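Local coordinates for protein STU0660 (Streptococcus thermophilus, PDB 3ZTH) that probably binds DNA as a large Csn2-type protein of CRISPR-mediated bacterial immunity, and binds magnesium, at residues 72-77 and 196-201; 81-86 and 178-183; 96-101 and 185-190; 201-206 and 232-237. All blocks are in the same frame, centred on the assembly; numbering follows the deposited sequence.

Contact 1 of 4, residues 72-77 and 196-201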
# COMPACT_ATOMS: atom_id res chain seq x y z
N ARG A 72 -9.75 -22.56 -19.80
CA ARG A 72 -8.76 -22.42 -18.74
C ARG A 72 -9.39 -22.71 -17.39
O ARG A 72 -8.71 -23.09 -16.43
CB ARG A 72 -8.17 -21.01 -18.76
CG ARG A 72 -7.44 -20.65 -20.05
CD ARG A 72 -6.80 -19.28 -19.98
NE ARG A 72 -5.82 -19.19 -18.90
CZ ARG A 72 -5.19 -18.08 -18.54
NH1 ARG A 72 -5.42 -16.95 -19.19
NH2 ARG A 72 -4.32 -18.10 -17.54
N SER A 73 -10.71 -22.54 -17.32
CA SER A 73 -11.46 -22.77 -16.10
C SER A 73 -11.91 -24.22 -15.99
O SER A 73 -12.48 -24.64 -14.99
CB SER A 73 -12.70 -21.86 -16.09
OG SER A 73 -13.56 -22.19 -17.18
N SER A 74 -11.65 -24.99 -17.04
CA SER A 74 -12.05 -26.39 -17.10
C SER A 74 -11.65 -27.27 -15.90
O SER A 74 -12.33 -28.25 -15.62
CB SER A 74 -11.52 -27.01 -18.39
OG SER A 74 -12.00 -28.33 -18.55
N TYR A 75 -10.57 -26.93 -15.21
CA TYR A 75 -10.12 -27.75 -14.07
C TYR A 75 -9.78 -26.95 -12.83
O TYR A 75 -9.49 -25.76 -12.92
CB TYR A 75 -8.84 -28.52 -14.41
CG TYR A 75 -8.87 -29.45 -15.59
CD1 TYR A 75 -9.35 -30.76 -15.47
CD2 TYR A 75 -8.39 -29.04 -16.83
CE1 TYR A 75 -9.34 -31.63 -16.55
CE2 TYR A 75 -8.36 -29.91 -17.92
CZ TYR A 75 -8.84 -31.20 -17.77
OH TYR A 75 -8.83 -32.05 -18.86
N HIS A 76 -9.82 -27.62 -11.69
CA HIS A 76 -9.39 -27.03 -10.43
C HIS A 76 -7.94 -27.50 -10.46
O HIS A 76 -7.63 -28.63 -10.08
CB HIS A 76 -10.11 -27.65 -9.24
CG HIS A 76 -11.45 -27.03 -8.96
ND1 HIS A 76 -12.61 -27.49 -9.54
CD2 HIS A 76 -11.79 -25.96 -8.21
CE1 HIS A 76 -13.62 -26.73 -9.15
NE2 HIS A 76 -13.15 -25.79 -8.35
N TYR A 77 -7.07 -26.63 -10.96
CA TYR A 77 -5.65 -26.92 -11.13
C TYR A 77 -4.75 -26.77 -9.91
O TYR A 77 -4.77 -25.75 -9.23
CB TYR A 77 -5.11 -26.03 -12.24
CG TYR A 77 -3.69 -26.31 -12.65
CD1 TYR A 77 -3.39 -27.36 -13.51
CD2 TYR A 77 -2.64 -25.51 -12.19
CE1 TYR A 77 -2.09 -27.62 -13.91
CE2 TYR A 77 -1.33 -25.76 -12.58
CZ TYR A 77 -1.06 -26.82 -13.44
OH TYR A 77 0.24 -27.09 -13.82
N THR A 196 -17.80 -33.12 -7.36
CA THR A 196 -17.77 -33.81 -8.64
C THR A 196 -16.96 -33.01 -9.65
O THR A 196 -16.70 -33.49 -10.75
CB THR A 196 -19.21 -33.99 -9.17
OG1 THR A 196 -19.92 -34.88 -8.31
CG2 THR A 196 -19.20 -34.57 -10.58
N GLU A 197 -16.56 -31.80 -9.26
CA GLU A 197 -15.78 -30.94 -10.15
C GLU A 197 -14.43 -31.54 -10.52
O GLU A 197 -13.81 -32.25 -9.73
CB GLU A 197 -15.60 -29.56 -9.52
CG GLU A 197 -16.92 -28.81 -9.36
CD GLU A 197 -16.75 -27.41 -8.80
OE1 GLU A 197 -16.15 -27.28 -7.71
OE2 GLU A 197 -17.22 -26.45 -9.45
N LYS A 198 -13.98 -31.27 -11.75
CA LYS A 198 -12.72 -31.81 -12.23
C LYS A 198 -11.48 -31.21 -11.57
O LYS A 198 -11.36 -30.00 -11.40
CB LYS A 198 -12.64 -31.65 -13.76
CG LYS A 198 -13.85 -32.23 -14.50
CD LYS A 198 -13.53 -32.68 -15.93
CE LYS A 198 -12.85 -31.60 -16.77
NZ LYS A 198 -13.70 -30.39 -17.00
N TYR A 199 -10.56 -32.09 -11.19
CA TYR A 199 -9.31 -31.70 -10.57
C TYR A 199 -8.13 -32.18 -11.38
O TYR A 199 -8.02 -33.37 -11.71
CB TYR A 199 -9.20 -32.26 -9.15
CG TYR A 199 -9.78 -31.35 -8.10
CD1 TYR A 199 -11.15 -31.10 -8.04
CD2 TYR A 199 -8.95 -30.71 -7.18
CE1 TYR A 199 -11.68 -30.23 -7.09
CE2 TYR A 199 -9.47 -29.85 -6.22
CZ TYR A 199 -10.83 -29.60 -6.19
OH TYR A 199 -11.33 -28.72 -5.26
N LEU A 200 -7.24 -31.26 -11.72
CA LEU A 200 -6.06 -31.61 -12.49
C LEU A 200 -4.86 -31.30 -11.62
O LEU A 200 -4.64 -30.16 -11.25
CB LEU A 200 -6.01 -30.79 -13.77
CG LEU A 200 -4.73 -30.91 -14.60
CD1 LEU A 200 -4.41 -32.38 -14.89
CD2 LEU A 200 -4.93 -30.11 -15.89
N ILE A 201 -4.10 -32.33 -11.29
CA ILE A 201 -2.93 -32.16 -10.45
C ILE A 201 -1.64 -32.54 -11.18
O ILE A 201 -1.50 -33.66 -11.66
CB ILE A 201 -3.08 -33.01 -9.18
CG1 ILE A 201 -4.38 -32.62 -8.47
CG2 ILE A 201 -1.88 -32.82 -8.26
CD1 ILE A 201 -4.61 -33.32 -7.16
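Lys-198 turns its ammonium group back onto residues 72-77, where NZ donates to the backbone O of Ser-74 at 2.9 Å and to OG of the same residue at 3.1 Å. A lysine suits the place because its chain, bent at chi3 and chi4, can carry the charge over the Tyr-75 ring, with NZ 4.8 Å from the ring centroid in a cation-pi contact. From the opposite face Leu-200 presses CD2 against the same ring in a CH-pi contact, so charge and methyl hold the aromatic between them. On the other side of the sheet His-76 CB sits over the middle of the Tyr-199 ring, 3.5 Å from its centroid. The His-76 and Tyr-199 rings are inclined by only 13°, yet displaced enough to overlap very little.

Behind these side chains runs a parallel beta ladder, which pairs strand 76-80, at the border of the sheet within this chain, with strand 199-204. His-76 N donates to Lys-198 O at 2.8 Å, and Leu-200 N returns a bond to His-76 O at 3.1 Å from above the carbonyl plane. Lys-198 O also receives a weak bond from His-76 ND1. Glu-197 brings OE1 to 3.0 Å from His-76 CE1, its carboxylate turned 55° from the ring, and the nearby negative charge might favour a protonated imidazole. Farther out, Phe-42 of helix 28-43 meets Tyr-75 edge-to-face and touches Leu-200.

Contact 2 of 4, residues 81-86 and 178-183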
# COMPACT_ATOMS: atom_id res chain seq x y z
N SER A 81 5.38 -28.53 -7.83
CA SER A 81 6.71 -28.65 -8.40
C SER A 81 7.77 -28.58 -7.32
O SER A 81 8.96 -28.55 -7.61
CB SER A 81 6.95 -27.55 -9.44
OG SER A 81 6.17 -27.80 -10.60
N SER A 82 7.33 -28.55 -6.06
CA SER A 82 8.23 -28.52 -4.92
C SER A 82 7.44 -28.85 -3.67
O SER A 82 6.21 -28.73 -3.66
CB SER A 82 8.85 -27.14 -4.74
OG SER A 82 7.90 -26.25 -4.17
N PHE A 83 8.12 -29.27 -2.61
CA PHE A 83 7.41 -29.56 -1.38
C PHE A 83 6.83 -28.28 -0.78
O PHE A 83 5.88 -28.32 0.01
CB PHE A 83 8.33 -30.26 -0.38
CG PHE A 83 8.52 -31.72 -0.66
CD1 PHE A 83 7.42 -32.55 -0.85
CD2 PHE A 83 9.80 -32.26 -0.75
CE1 PHE A 83 7.59 -33.91 -1.12
CE2 PHE A 83 9.97 -33.62 -1.02
CZ PHE A 83 8.87 -34.44 -1.21
N LYS A 84 7.37 -27.13 -1.17
CA LYS A 84 6.86 -25.87 -0.66
C LYS A 84 5.45 -25.66 -1.20
O LYS A 84 4.59 -25.14 -0.49
CB LYS A 84 7.76 -24.70 -1.07
CG LYS A 84 7.25 -23.36 -0.57
CD LYS A 84 8.01 -22.20 -1.20
CE LYS A 84 7.39 -20.85 -0.82
NZ LYS A 84 8.06 -19.70 -1.51
N ASP A 85 5.22 -26.06 -2.45
CA ASP A 85 3.89 -25.91 -3.03
C ASP A 85 2.91 -26.80 -2.28
O ASP A 85 1.74 -26.45 -2.09
CB ASP A 85 3.88 -26.32 -4.51
CG ASP A 85 4.72 -25.41 -5.37
OD1 ASP A 85 4.83 -24.21 -5.02
OD2 ASP A 85 5.24 -25.88 -6.40
N LEU A 86 3.40 -27.95 -1.84
CA LEU A 86 2.58 -28.89 -1.11
C LEU A 86 2.18 -28.29 0.25
O LEU A 86 1.00 -28.32 0.63
CB LEU A 86 3.34 -30.20 -0.95
CG LEU A 86 2.48 -31.40 -0.54
CD1 LEU A 86 3.10 -32.68 -1.10
CD2 LEU A 86 2.35 -31.45 0.98
N ILE A 178 7.88 -38.85 1.90
CA ILE A 178 6.77 -39.71 1.51
C ILE A 178 5.54 -39.34 2.35
O ILE A 178 4.41 -39.38 1.85
CB ILE A 178 7.12 -41.22 1.67
CG1 ILE A 178 5.99 -42.10 1.14
CG2 ILE A 178 7.36 -41.56 3.12
CD1 ILE A 178 5.59 -41.82 -0.29
N ASP A 179 5.75 -38.97 3.62
CA ASP A 179 4.62 -38.59 4.47
C ASP A 179 4.01 -37.29 3.98
O ASP A 179 2.79 -37.10 4.07
CB ASP A 179 5.04 -38.40 5.93
CG ASP A 179 5.36 -39.72 6.62
OD1 ASP A 179 4.58 -40.69 6.48
OD2 ASP A 179 6.40 -39.78 7.31
N LYS A 180 4.85 -36.38 3.49
CA LYS A 180 4.38 -35.10 2.98
C LYS A 180 3.35 -35.35 1.87
O LYS A 180 2.26 -34.76 1.86
CB LYS A 180 5.53 -34.28 2.41
CG LYS A 180 6.37 -33.54 3.43
CD LYS A 180 7.28 -32.54 2.71
CE LYS A 180 8.75 -32.93 2.75
NZ LYS A 180 9.42 -32.52 4.01
N LEU A 181 3.70 -36.25 0.96
CA LEU A 181 2.84 -36.58 -0.15
C LEU A 181 1.58 -37.29 0.33
O LEU A 181 0.46 -36.97 -0.10
CB LEU A 181 3.61 -37.45 -1.15
CG LEU A 181 4.82 -36.79 -1.82
CD1 LEU A 181 5.65 -37.83 -2.53
CD2 LEU A 181 4.36 -35.70 -2.80
N SER A 182 1.75 -38.24 1.25
CA SER A 182 0.62 -38.98 1.79
C SER A 182 -0.40 -38.08 2.47
O SER A 182 -1.61 -38.20 2.22
CB SER A 182 1.11 -40.04 2.77
OG SER A 182 1.96 -40.95 2.10
N LEU A 183 0.07 -37.18 3.32
CA LEU A 183 -0.83 -36.26 4.00
C LEU A 183 -1.58 -35.43 2.97
O LEU A 183 -2.79 -35.23 3.07
CB LEU A 183 -0.05 -35.35 4.95
CG LEU A 183 0.45 -36.06 6.21
CD1 LEU A 183 1.40 -35.14 6.98
CD2 LEU A 183 -0.74 -36.46 7.08
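This is a buried, largely apolar helix-to-helix contact, in which the first turn of helix 83-89 leans on the early part of helix 177-192. Its main element is Lys-180 laid across Phe-83: the aliphatic chain passes over one face of the ring, with CE 3.7 Å from the centroid in a CH-pi contact. Lys-180 CD lies nearer the rim, 3.6 Å from Phe-83 CD1. A lysine can serve in this buried place because its methylenes do the packing while the bends at chi3 and chi4 deliver NZ to the backbone O of Val-175; Phe-172 adds a cation-pi contact.

Leu-181 approaches the same ring from its edge, CG standing 4.1 Å from Phe-83 CE1. Its CD2 methyl also meets Leu-86 CD1 at 3.7 Å, the two leucines crossing at about a right angle. Leu-86 CD2 rests on the backbone of the facing helix, 3.4 Å from Lys-180 O.

Ser-82, the N-cap, fixes the start of helix 83-89 by accepting from Asp-85 N with OG at 3.2 Å. Asp-85 in turn takes Ser-81 N on the anti lone pair of OD2, steadying the approach to the helix.

Around this pair, Phe-218 of helix 212-228 packs on Leu-181, Tyr-32 of the third subunit meets the Phe-83 ring edge-to-face, and Ser-81 OG is hydrogen-bonded to Lys-204 NZ, linking the helix start to strand 199-204.

Contact 3 of 4, residues 96-101 and 185-190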
# COMPACT_ATOMS: atom_id res chain seq x y z
N THR A 96 -6.43 -22.61 -1.94
CA THR A 96 -5.67 -23.82 -1.64
C THR A 96 -6.61 -24.95 -1.31
O THR A 96 -7.79 -24.74 -0.99
CB THR A 96 -4.74 -23.65 -0.43
OG1 THR A 96 -5.53 -23.51 0.76
CG2 THR A 96 -3.83 -22.45 -0.61
N LEU A 97 -6.08 -26.16 -1.40
CA LEU A 97 -6.84 -27.36 -1.10
C LEU A 97 -7.40 -27.25 0.32
O LEU A 97 -8.57 -27.54 0.56
CB LEU A 97 -5.90 -28.56 -1.24
CG LEU A 97 -6.47 -29.98 -1.22
CD1 LEU A 97 -7.42 -30.16 -2.39
CD2 LEU A 97 -5.34 -30.97 -1.32
N ALA A 98 -6.56 -26.82 1.25
CA ALA A 98 -6.96 -26.66 2.65
C ALA A 98 -8.19 -25.76 2.83
O ALA A 98 -9.08 -26.05 3.63
CB ALA A 98 -5.79 -26.11 3.47
N GLN A 99 -8.24 -24.67 2.08
CA GLN A 99 -9.36 -23.76 2.17
C GLN A 99 -10.65 -24.52 1.89
O GLN A 99 -11.59 -24.48 2.68
CB GLN A 99 -9.21 -22.62 1.18
CG GLN A 99 -10.26 -21.54 1.35
CD GLN A 99 -10.19 -20.49 0.25
OE1 GLN A 99 -10.72 -19.39 0.40
NE2 GLN A 99 -9.54 -20.83 -0.85
N GLY A 100 -10.68 -25.22 0.76
CA GLY A 100 -11.87 -25.97 0.39
C GLY A 100 -12.18 -27.11 1.35
O GLY A 100 -13.34 -27.44 1.58
N TYR A 101 -11.13 -27.72 1.89
CA TYR A 101 -11.29 -28.84 2.81
C TYR A 101 -11.75 -28.40 4.20
O TYR A 101 -12.72 -28.93 4.73
CB TYR A 101 -9.96 -29.59 2.93
CG TYR A 101 -9.93 -30.64 4.02
CD1 TYR A 101 -10.75 -31.76 3.97
CD2 TYR A 101 -9.04 -30.52 5.09
CE1 TYR A 101 -10.69 -32.74 4.96
CE2 TYR A 101 -8.97 -31.49 6.08
CZ TYR A 101 -9.79 -32.59 6.01
OH TYR A 101 -9.72 -33.54 7.00
N LEU A 185 -2.20 -36.19 -0.21
CA LEU A 185 -3.16 -37.04 -0.92
C LEU A 185 -4.38 -37.34 -0.07
O LEU A 185 -5.51 -37.39 -0.58
CB LEU A 185 -2.48 -38.33 -1.37
CG LEU A 185 -1.46 -38.12 -2.49
CD1 LEU A 185 -0.82 -39.45 -2.87
CD2 LEU A 185 -2.14 -37.49 -3.71
N GLU A 186 -4.16 -37.54 1.23
CA GLU A 186 -5.26 -37.81 2.15
C GLU A 186 -6.22 -36.63 2.21
O GLU A 186 -7.45 -36.81 2.21
CB GLU A 186 -4.73 -38.06 3.55
CG GLU A 186 -4.44 -39.48 3.87
CD GLU A 186 -4.63 -39.73 5.34
OE1 GLU A 186 -5.79 -39.59 5.81
OE2 GLU A 186 -3.64 -40.05 6.03
N MSE A 187 -5.67 -35.42 2.28
CA MSE A 187 -6.49 -34.23 2.31
C MSE A 187 -7.27 -34.13 1.01
O MSE A 187 -8.46 -33.79 1.01
CB MSE A 187 -5.64 -32.98 2.49
CG MSE A 187 -6.46 -31.70 2.38
SE MSE A 187 -5.55 -30.14 3.04
CE MSE A 187 -4.52 -29.70 1.49
N LEU A 188 -6.60 -34.43 -0.09
CA LEU A 188 -7.23 -34.39 -1.41
C LEU A 188 -8.36 -35.41 -1.45
O LEU A 188 -9.42 -35.16 -2.03
CB LEU A 188 -6.20 -34.69 -2.49
CG LEU A 188 -6.72 -34.78 -3.93
CD1 LEU A 188 -7.23 -33.43 -4.40
CD2 LEU A 188 -5.60 -35.27 -4.83
N ASP A 189 -8.14 -36.57 -0.82
CA ASP A 189 -9.14 -37.63 -0.80
C ASP A 189 -10.44 -37.13 -0.15
O ASP A 189 -11.50 -37.16 -0.77
CB ASP A 189 -8.62 -38.84 -0.01
CG ASP A 189 -9.48 -40.09 -0.21
OD1 ASP A 189 -10.64 -39.97 -0.64
OD2 ASP A 189 -8.98 -41.21 0.08
N HIS A 190 -10.33 -36.66 1.09
CA HIS A 190 -11.47 -36.17 1.84
C HIS A 190 -12.18 -35.04 1.13
O HIS A 190 -13.40 -34.91 1.24
CB HIS A 190 -11.02 -35.71 3.24
CG HIS A 190 -10.39 -36.80 4.05
ND1 HIS A 190 -9.84 -36.58 5.30
CD2 HIS A 190 -10.18 -38.12 3.78
CE1 HIS A 190 -9.33 -37.71 5.76
NE2 HIS A 190 -9.52 -38.66 4.86
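Apolar contacts make up most of this interface, and Met-187, modelled as selenomethionine, gives the largest share. Its chain leaves the helix with CG anti to the backbone N (chi1 174°) and bends at chi3, so that the tip meets Leu-97 end to end and SE comes 4.1 Å from Ala-98 CB. A long flexible side chain fits here, opposite the small alanine. Leu-97 also crosses Leu-188 at about a right angle, CD1 to CD1 at 3.8 Å.

Aromatic contacts centre on Tyr-101. Met-187 CG lies 3.9 Å from Tyr-101 CD2, and its selenium stands obliquely to the ring, 5.0 Å from the centroid, in a Met-aromatic contact. His-190 runs alongside the tyrosine and touches it mainly with CB, 3.4 Å from Tyr-101 CE1, while the two rings are inclined at 44°.

The contact joins helix 97-106 to the later part of helix 177-192; segments 97-101 and 185-190 point broadly the same way, their axes 9.8 Å apart at closest and crossing at 40°. Contact residues Leu-97 and Tyr-101 stand one helical turn apart on the first segment, facing Met-187 and His-190 on the second.

Polar contacts are few. His-190 ND1 points almost straight at Tyr-101 OH, but at 3.5 Å the hydrogen bond is weak. At the start of its helix Thr-96 is the N-cap, its OG1 accepting from Gln-99 N at 3.2 Å. Beyond the pair, Leu-135 of the second subunit packs on both Met-187 and His-190, and Asn-134 of that subunit packs on Tyr-101.

Contact 4 of 4, residues 201-206 and 232-237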
# COMPACT_ATOMS: atom_id res chain seq x y z
N ILE A 201 -4.10 -32.33 -11.29
CA ILE A 201 -2.93 -32.16 -10.45
C ILE A 201 -1.64 -32.54 -11.18
O ILE A 201 -1.50 -33.66 -11.66
CB ILE A 201 -3.08 -33.01 -9.18
CG1 ILE A 201 -4.38 -32.62 -8.47
CG2 ILE A 201 -1.88 -32.82 -8.26
CD1 ILE A 201 -4.61 -33.32 -7.16
N VAL A 202 -0.72 -31.59 -11.24
CA VAL A 202 0.57 -31.77 -11.90
C VAL A 202 1.68 -31.96 -10.89
O VAL A 202 1.80 -31.18 -9.94
CB VAL A 202 0.93 -30.54 -12.77
CG1 VAL A 202 2.36 -30.62 -13.23
CG2 VAL A 202 0.01 -30.46 -13.96
N LEU A 203 2.51 -32.98 -11.09
CA LEU A 203 3.62 -33.26 -10.18
C LEU A 203 4.98 -33.46 -10.84
O LEU A 203 5.19 -34.41 -11.59
CB LEU A 203 3.31 -34.51 -9.36
CG LEU A 203 2.33 -34.36 -8.20
CD1 LEU A 203 1.52 -35.64 -8.02
CD2 LEU A 203 3.10 -34.03 -6.93
N LYS A 204 5.92 -32.56 -10.57
CA LYS A 204 7.25 -32.72 -11.14
C LYS A 204 8.29 -32.38 -10.08
O LYS A 204 7.97 -31.74 -9.09
CB LYS A 204 7.43 -31.86 -12.39
CG LYS A 204 7.85 -30.42 -12.17
CD LYS A 204 8.15 -29.75 -13.52
CE LYS A 204 8.88 -28.40 -13.36
NZ LYS A 204 8.06 -27.35 -12.70
N ASN A 205 9.53 -32.82 -10.30
CA ASN A 205 10.65 -32.58 -9.39
C ASN A 205 10.63 -33.41 -8.12
O ASN A 205 11.54 -33.31 -7.32
CB ASN A 205 10.71 -31.11 -8.98
CG ASN A 205 10.77 -30.18 -10.17
OD1 ASN A 205 11.64 -30.32 -11.02
ND2 ASN A 205 9.84 -29.24 -10.23
N ILE A 206 9.61 -34.23 -7.92
CA ILE A 206 9.53 -35.03 -6.71
C ILE A 206 10.35 -36.32 -6.74
O ILE A 206 10.87 -36.75 -5.71
CB ILE A 206 8.06 -35.36 -6.39
CG1 ILE A 206 7.30 -34.06 -6.14
CG2 ILE A 206 7.97 -36.26 -5.18
CD1 ILE A 206 8.01 -33.14 -5.15
N LEU A 232 -10.82 -37.03 -11.29
CA LEU A 232 -9.44 -36.71 -10.97
C LEU A 232 -8.44 -37.06 -12.06
O LEU A 232 -8.48 -38.15 -12.62
CB LEU A 232 -9.03 -37.41 -9.67
CG LEU A 232 -7.60 -37.18 -9.16
CD1 LEU A 232 -7.35 -35.69 -9.00
CD2 LEU A 232 -7.42 -37.91 -7.84
N THR A 233 -7.54 -36.13 -12.35
CA THR A 233 -6.51 -36.34 -13.36
C THR A 233 -5.13 -35.92 -12.86
O THR A 233 -4.94 -34.83 -12.30
CB THR A 233 -6.81 -35.57 -14.66
OG1 THR A 233 -8.00 -36.08 -15.26
CG2 THR A 233 -5.66 -35.72 -15.65
N PHE A 234 -4.16 -36.80 -13.08
CA PHE A 234 -2.78 -36.57 -12.69
C PHE A 234 -1.86 -36.47 -13.92
O PHE A 234 -1.99 -37.25 -14.87
CB PHE A 234 -2.29 -37.72 -11.80
CG PHE A 234 -2.65 -37.58 -10.35
CD1 PHE A 234 -1.90 -36.76 -9.51
CD2 PHE A 234 -3.70 -38.31 -9.80
CE1 PHE A 234 -2.20 -36.67 -8.15
CE2 PHE A 234 -4.00 -38.23 -8.44
CZ PHE A 234 -3.26 -37.42 -7.62
N ILE A 235 -0.95 -35.50 -13.91
CA ILE A 235 0.04 -35.35 -14.98
C ILE A 235 1.40 -35.33 -14.27
O ILE A 235 1.70 -34.38 -13.54
CB ILE A 235 -0.10 -34.04 -15.76
CG1 ILE A 235 -1.36 -34.06 -16.61
CG2 ILE A 235 1.09 -33.88 -16.70
CD1 ILE A 235 -1.55 -32.78 -17.45
N LEU A 236 2.19 -36.37 -14.48
CA LEU A 236 3.51 -36.50 -13.87
C LEU A 236 4.65 -36.32 -14.89
O LEU A 236 4.46 -36.56 -16.08
CB LEU A 236 3.64 -37.89 -13.22
CG LEU A 236 2.44 -38.42 -12.41
CD1 LEU A 236 2.69 -39.87 -12.01
CD2 LEU A 236 2.22 -37.57 -11.17
N PHE A 237 5.81 -35.89 -14.41
CA PHE A 237 7.00 -35.71 -15.24
C PHE A 237 8.09 -36.57 -14.59
O PHE A 237 8.95 -36.06 -13.87
CB PHE A 237 7.45 -34.25 -15.26
CG PHE A 237 6.51 -33.34 -16.00
CD1 PHE A 237 5.35 -32.87 -15.39
CD2 PHE A 237 6.80 -32.95 -17.30
CE1 PHE A 237 4.49 -32.02 -16.07
CE2 PHE A 237 5.94 -32.11 -17.99
CZ PHE A 237 4.78 -31.64 -17.37
O HOH W 1 9.71 -35.63 -10.96
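The Phe-237 ring turns its edge to the neighbouring strand: Val-202 CG1 lies near the ring plane, 3.8 Å from CE1, and Leu-203 O also sits at the edge, while Lys-204 CB approaches obliquely. The Phe-234 ring, on the other side of the sheet, meets Leu-203 CD1 obliquely, with CE1 3.9 Å away, and lies alongside Ile-201. Phe-234 has CG beside the backbone N, which brings its ring nearer the adjoining strand.

The beta-branched Ile-201, Val-202 and Ile-235 suit an extended backbone, while the leucines pack beside them. Val-202 and Ile-235 run side by side on the Phe-237 side, whereas Leu-203 CB meets Leu-236 CD2 at 3.7 Å on the Phe-234 side. Farther along that side, the tip of Ile-201 meets Leu-232.

Beneath them four backbone bonds tie the two strands. The straightest is from Ile-201 N to Thr-233 O, 2.8 Å at 173° and nearly along the C=O axis. Ile-235 is gripped twice, its N donating to Ile-201 O and its O accepting from Leu-203 N, each in the carbonyl plane. Phe-237 N to Leu-203 O, at 3.2 Å, is longer and more bent. Past the bonded region a water takes a weak bond from Asn-205 N and donates to Phe-237 O.

Leu-185 and Ile-222 cover Phe-234 from helices 177-192 and 212-228. The strands are the parallel pair of a beta-alpha-beta crossover through helix 212-228, consistent with the P-loop NTPase clan; the magnesium ligand Asp-240 follows soon after, its side chain about 9 Å from that of Phe-237.

Contacts 1 and 4 belong to one sheet: strand 199-204 pairs with 76-80 in contact 1 and with 232-237 in contact 4, and Ile-201 is common to both, their centres about 13 Å apart. Contacts 2 and 3, their centres also about 13 Å apart, share helix 177-192, which precedes strand 199-204. In sequence both lie within the span bounded by contact 1, and contact 4 follows. Leu-188 of contact 3 touches Ile-201 and Phe-234, joining helix to sheet, and Leu-181 of contact 2 packs on Ile-206 in the loop beyond that strand. Contacts 2 and 3 also touch the second subunit, so the core of the chain is continuous with an interface of the four-chain assembly.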